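Local structure of purine nucleosidase, (IunH-1) (Sulfolobus solfataricus, 3T8J) at residues A[42-52]-A[88-96]. The protein belongs to the nucleoside hydrolase family, with an alpha/beta fold built round a largely parallel central sheet, and holds a sodium ion in this model. Numbering follows the deposited sequence.
Sequences QEVKNALWALE and TVEPKRLKA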
loop_
_atom_site.group_PDB
_atom_site.type_symbol
_atom_site.label_atom_id
_atom_site.label_comp_id
_atom_site.label_asym_id
_atom_site.label_seq_id
_atom_site.Cartn_x
_atom_site.Cartn_y
_atom_site.Cartn_z
ATOM N N GLN A 42 -31.839 -13.105 -3.547
ATOM C CA GLN A 42 -32.594 -12.882 -4.766
ATOM C C GLN A 42 -31.852 -13.438 -5.993
ATOM O O GLN A 42 -32.479 -13.904 -6.954
ATOM C CB GLN A 42 -32.974 -11.407 -4.961
ATOM C CG GLN A 42 -33.920 -11.146 -6.148
ATOM C CD GLN A 42 -35.267 -11.873 -6.026
ATOM O OE1 GLN A 42 -35.934 -11.791 -4.973
ATOM N NE2 GLN A 42 -35.685 -12.572 -7.076
ATOM N N GLU A 43 -30.530 -13.385 -5.961
ATOM C CA GLU A 43 -29.745 -13.998 -7.058
ATOM C C GLU A 43 -30.013 -15.487 -7.182
ATOM O O GLU A 43 -30.115 -16.014 -8.302
ATOM C CB GLU A 43 -28.247 -13.734 -6.855
ATOM C CG GLU A 43 -27.831 -12.296 -6.971
ATOM C CD GLU A 43 -26.343 -12.096 -6.748
ATOM O OE1 GLU A 43 -25.715 -13.005 -6.134
ATOM O OE2 GLU A 43 -25.811 -11.060 -7.190
ATOM N N VAL A 44 -30.117 -16.184 -6.049
ATOM C CA VAL A 44 -30.451 -17.611 -6.047
ATOM C C VAL A 44 -31.843 -17.855 -6.644
ATOM O O VAL A 44 -32.061 -18.702 -7.509
ATOM C CB VAL A 44 -30.336 -18.221 -4.632
ATOM C CG1 VAL A 44 -30.735 -19.689 -4.621
ATOM C CG2 VAL A 44 -28.956 -18.011 -4.014
ATOM N N LYS A 45 -32.824 -17.064 -6.192
ATOM C CA LYS A 45 -34.171 -17.187 -6.709
ATOM C C LYS A 45 -34.281 -16.854 -8.199
ATOM O O LYS A 45 -35.014 -17.512 -8.931
ATOM C CB LYS A 45 -35.151 -16.326 -5.884
ATOM C CG LYS A 45 -35.226 -16.690 -4.378
ATOM C CD LYS A 45 -35.616 -18.113 -4.083
ATOM C CE LYS A 45 -35.754 -18.388 -2.562
ATOM N NZ LYS A 45 -36.957 -17.731 -1.921
ATOM N N ASN A 46 -33.493 -15.883 -8.653
ATOM C CA ASN A 46 -33.470 -15.516 -10.071
ATOM C C ASN A 46 -33.032 -16.697 -10.936
ATOM O O ASN A 46 -33.621 -16.958 -11.988
ATOM C CB ASN A 46 -32.511 -14.344 -10.340
ATOM C CG ASN A 46 -33.062 -12.983 -9.929
ATOM O OD1 ASN A 46 -34.246 -12.814 -9.589
ATOM N ND2 ASN A 46 -32.193 -11.974 -10.008
ATOM N N ALA A 47 -32.010 -17.405 -10.485
ATOM C CA ALA A 47 -31.514 -18.530 -11.267
ATOM C C ALA A 47 -32.519 -19.692 -11.349
ATOM O O ALA A 47 -32.739 -20.276 -12.406
ATOM C CB ALA A 47 -30.152 -19.008 -10.695
ATOM N N LEU A 48 -33.129 -20.025 -10.216
ATOM C CA LEU A 48 -34.148 -21.061 -10.144
ATOM C C LEU A 48 -35.354 -20.732 -11.022
ATOM O O LEU A 48 -35.823 -21.554 -11.790
ATOM C CB LEU A 48 -34.588 -21.265 -8.694
ATOM C CG LEU A 48 -33.532 -21.870 -7.750
ATOM C CD1 LEU A 48 -33.901 -21.539 -6.302
ATOM C CD2 LEU A 48 -33.371 -23.376 -7.950
ATOM N N TRP A 49 -35.832 -19.492 -10.912
ATOM C CA TRP A 49 -36.904 -19.014 -11.756
ATOM C C TRP A 49 -36.531 -19.079 -13.240
ATOM O O TRP A 49 -37.334 -19.522 -14.043
ATOM C CB TRP A 49 -37.297 -17.590 -11.369
ATOM C CG TRP A 49 -38.380 -17.003 -12.225
ATOM C CD1 TRP A 49 -39.726 -17.112 -12.031
ATOM C CD2 TRP A 49 -38.207 -16.232 -13.412
ATOM N NE1 TRP A 49 -40.408 -16.445 -13.021
ATOM C CE2 TRP A 49 -39.505 -15.889 -13.880
ATOM C CE3 TRP A 49 -37.092 -15.777 -14.113
ATOM C CZ2 TRP A 49 -39.704 -15.154 -15.028
ATOM C CZ3 TRP A 49 -37.295 -15.031 -15.271
ATOM C CH2 TRP A 49 -38.595 -14.728 -15.706
ATOM N N ALA A 50 -35.325 -18.653 -13.602
ATOM C CA ALA A 50 -34.882 -18.691 -14.996
ATOM C C ALA A 50 -34.926 -20.110 -15.580
ATOM O O ALA A 50 -35.398 -20.313 -16.702
ATOM C CB ALA A 50 -33.470 -18.106 -15.118
ATOM N N LEU A 51 -34.455 -21.089 -14.815
ATOM C CA LEU A 51 -34.481 -22.487 -15.254
ATOM C C LEU A 51 -35.904 -22.984 -15.484
ATOM O O LEU A 51 -36.159 -23.750 -16.417
ATOM C CB LEU A 51 -33.720 -23.387 -14.261
ATOM C CG LEU A 51 -32.212 -23.192 -14.242
ATOM C CD1 LEU A 51 -31.654 -23.823 -12.968
ATOM C CD2 LEU A 51 -31.546 -23.804 -15.479
ATOM N N GLU A 52 -36.836 -22.576 -14.621
ATOM C CA GLU A 52 -38.255 -22.940 -14.793
ATOM C C GLU A 52 -38.861 -22.478 -16.121
ATOM O O GLU A 52 -39.709 -23.189 -16.695
ATOM C CB GLU A 52 -39.115 -22.435 -13.614
ATOM C CG GLU A 52 -38.834 -23.165 -12.311
ATOM C CD GLU A 52 -39.772 -22.789 -11.149
ATOM O OE1 GLU A 52 -40.538 -21.793 -11.240
ATOM O OE2 GLU A 52 -39.727 -23.531 -10.138
ATOM N N THR A 88 -39.190 -8.811 -8.478
ATOM C CA THR A 88 -38.456 -9.783 -7.687
ATOM C C THR A 88 -39.156 -11.123 -7.813
ATOM O O THR A 88 -40.119 -11.423 -7.109
ATOM C CB THR A 88 -38.336 -9.365 -6.219
ATOM O OG1 THR A 88 -39.635 -9.095 -5.686
ATOM C CG2 THR A 88 -37.477 -8.090 -6.089
ATOM N N VAL A 89 -38.647 -11.945 -8.732
ATOM C CA VAL A 89 -39.281 -13.205 -9.077
ATOM C C VAL A 89 -39.064 -14.276 -8.018
ATOM O O VAL A 89 -38.196 -14.145 -7.160
ATOM C CB VAL A 89 -38.753 -13.785 -10.443
ATOM C CG1 VAL A 89 -38.997 -12.818 -11.601
ATOM C CG2 VAL A 89 -37.250 -14.171 -10.356
ATOM N N GLU A 90 -39.857 -15.333 -8.104
ATOM C CA GLU A 90 -39.802 -16.443 -7.160
ATOM C C GLU A 90 -40.119 -17.713 -7.956
ATOM O O GLU A 90 -41.150 -17.776 -8.631
ATOM C CB GLU A 90 -40.826 -16.225 -6.011
ATOM C CG GLU A 90 -40.826 -17.275 -4.873
ATOM C CD GLU A 90 -39.547 -17.323 -4.034
ATOM O OE1 GLU A 90 -38.652 -16.467 -4.212
ATOM O OE2 GLU A 90 -39.452 -18.245 -3.180
ATOM N N PRO A 91 -39.251 -18.729 -7.875
ATOM C CA PRO A 91 -39.621 -20.010 -8.490
ATOM C C PRO A 91 -40.852 -20.624 -7.850
ATOM O O PRO A 91 -41.117 -20.434 -6.641
ATOM C CB PRO A 91 -38.401 -20.896 -8.218
ATOM C CG PRO A 91 -37.812 -20.318 -6.962
ATOM C CD PRO A 91 -38.009 -18.826 -7.095
ATOM N N LYS A 92 -41.609 -21.356 -8.663
ATOM C CA LYS A 92 -42.789 -22.052 -8.184
ATOM C C LYS A 92 -42.505 -23.404 -7.574
ATOM O O LYS A 92 -43.248 -23.858 -6.705
ATOM C CB LYS A 92 -43.792 -22.202 -9.327
ATOM C CG LYS A 92 -44.382 -20.882 -9.797
ATOM C CD LYS A 92 -45.448 -21.128 -10.855
ATOM C CE LYS A 92 -45.947 -19.831 -11.470
ATOM N NZ LYS A 92 -46.475 -18.911 -10.420
ATOM N N ARG A 93 -41.475 -24.094 -8.079
ATOM C CA ARG A 93 -41.211 -25.470 -7.708
ATOM C C ARG A 93 -39.746 -25.751 -7.335
ATOM O O ARG A 93 -39.490 -26.478 -6.376
ATOM C CB ARG A 93 -41.595 -26.391 -8.871
ATOM C CG ARG A 93 -43.047 -26.357 -9.256
ATOM C CD ARG A 93 -43.260 -27.059 -10.604
ATOM N NE ARG A 93 -42.590 -26.304 -11.669
ATOM C CZ ARG A 93 -43.080 -25.209 -12.252
ATOM N NH1 ARG A 93 -44.274 -24.718 -11.899
ATOM N NH2 ARG A 93 -42.366 -24.593 -13.193
ATOM N N LEU A 94 -38.790 -25.220 -8.092
ATOM C CA LEU A 94 -37.397 -25.587 -7.873
ATOM C C LEU A 94 -36.851 -24.996 -6.585
ATOM O O LEU A 94 -37.230 -23.881 -6.206
ATOM C CB LEU A 94 -36.521 -25.137 -9.052
ATOM C CG LEU A 94 -36.837 -25.771 -10.417
ATOM C CD1 LEU A 94 -35.871 -25.193 -11.467
ATOM C CD2 LEU A 94 -36.742 -27.305 -10.393
ATOM N N LYS A 95 -35.955 -25.749 -5.942
ATOM C CA LYS A 95 -35.278 -25.334 -4.712
ATOM C C LYS A 95 -33.765 -25.428 -4.897
ATOM O O LYS A 95 -33.270 -26.309 -5.612
ATOM C CB LYS A 95 -35.702 -26.226 -3.537
ATOM C CG LYS A 95 -37.215 -26.149 -3.175
ATOM C CD LYS A 95 -37.568 -27.187 -2.121
ATOM C CE LYS A 95 -39.063 -27.166 -1.764
ATOM N NZ LYS A 95 -39.507 -28.454 -1.130
ATOM N N ALA A 96 -33.030 -24.531 -4.243
ATOM C CA ALA A 96 -31.566 -24.568 -4.252
ATOM C C ALA A 96 -31.039 -25.842 -3.594
ATOM O O ALA A 96 -31.663 -26.402 -2.688
ATOM C CB ALA A 96 -31.003 -23.353 -3.519
HETATM O O HOH W 1 -36.277 -10.830 -10.041
HETATM O O HOH W 2 -40.451 -25.666 -14.965
#
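P91 sits in a hollow on helix 40-53 formed by the side chains of K45, L48 and E52 and the backbone at W49: its CG rests 3.8 Å from L48 CB, its CD lies against the aliphatic part of K45, and its CB faces the E52 carboxylate. Before it, V89 lies over one face of the W49 indole, its CB 3.7 Å from the centroid of the five-membered ring and 11° off the normal, a CH-pi contact; CG2 fills the angle between W49 CB and N46 OD1. W49 has CG anti to its backbone N (chi1 178°), which brings the ring alongside the loop, with E90 O at its edge. Farther on, L94 drops its side chain between L48, L51 and E52, and L48 reaches out to the K95 backbone, while the A96 methyl meets V44 CG1.

Polar groups grip the loop near its start and at the bend at 92-94. The Q42 amide donates a nearly straight bond from NE2 to V89 O (3.0 Å) and another to N46 OD1, both in its own plane, which fixes the amide's rotation; a water joins N46 OD1 to V89 N. The E52 chain runs extended from CG into the bend. There E52 OE1 takes K92 N on its syn lone pair (2.8 Å), and E52 OE2 accepts R93 N and L94 N, also at 2.8 Å each. The R93 guanidinium lays one face over E52 CD; R93 NH2 and E52 OE1 attract by charge alone, at a long 3.9 Å. Toward solvent, K45 NZ meets E90 OE2 at 2.8 Å in a salt bridge.

The loop thus lies across a helix whose other side packs on strand 27-33. Three backbone N-H groups converging on one buried carboxylate would probably favour its ionised form, and they hold the bend to the helix where regular secondary structure is absent.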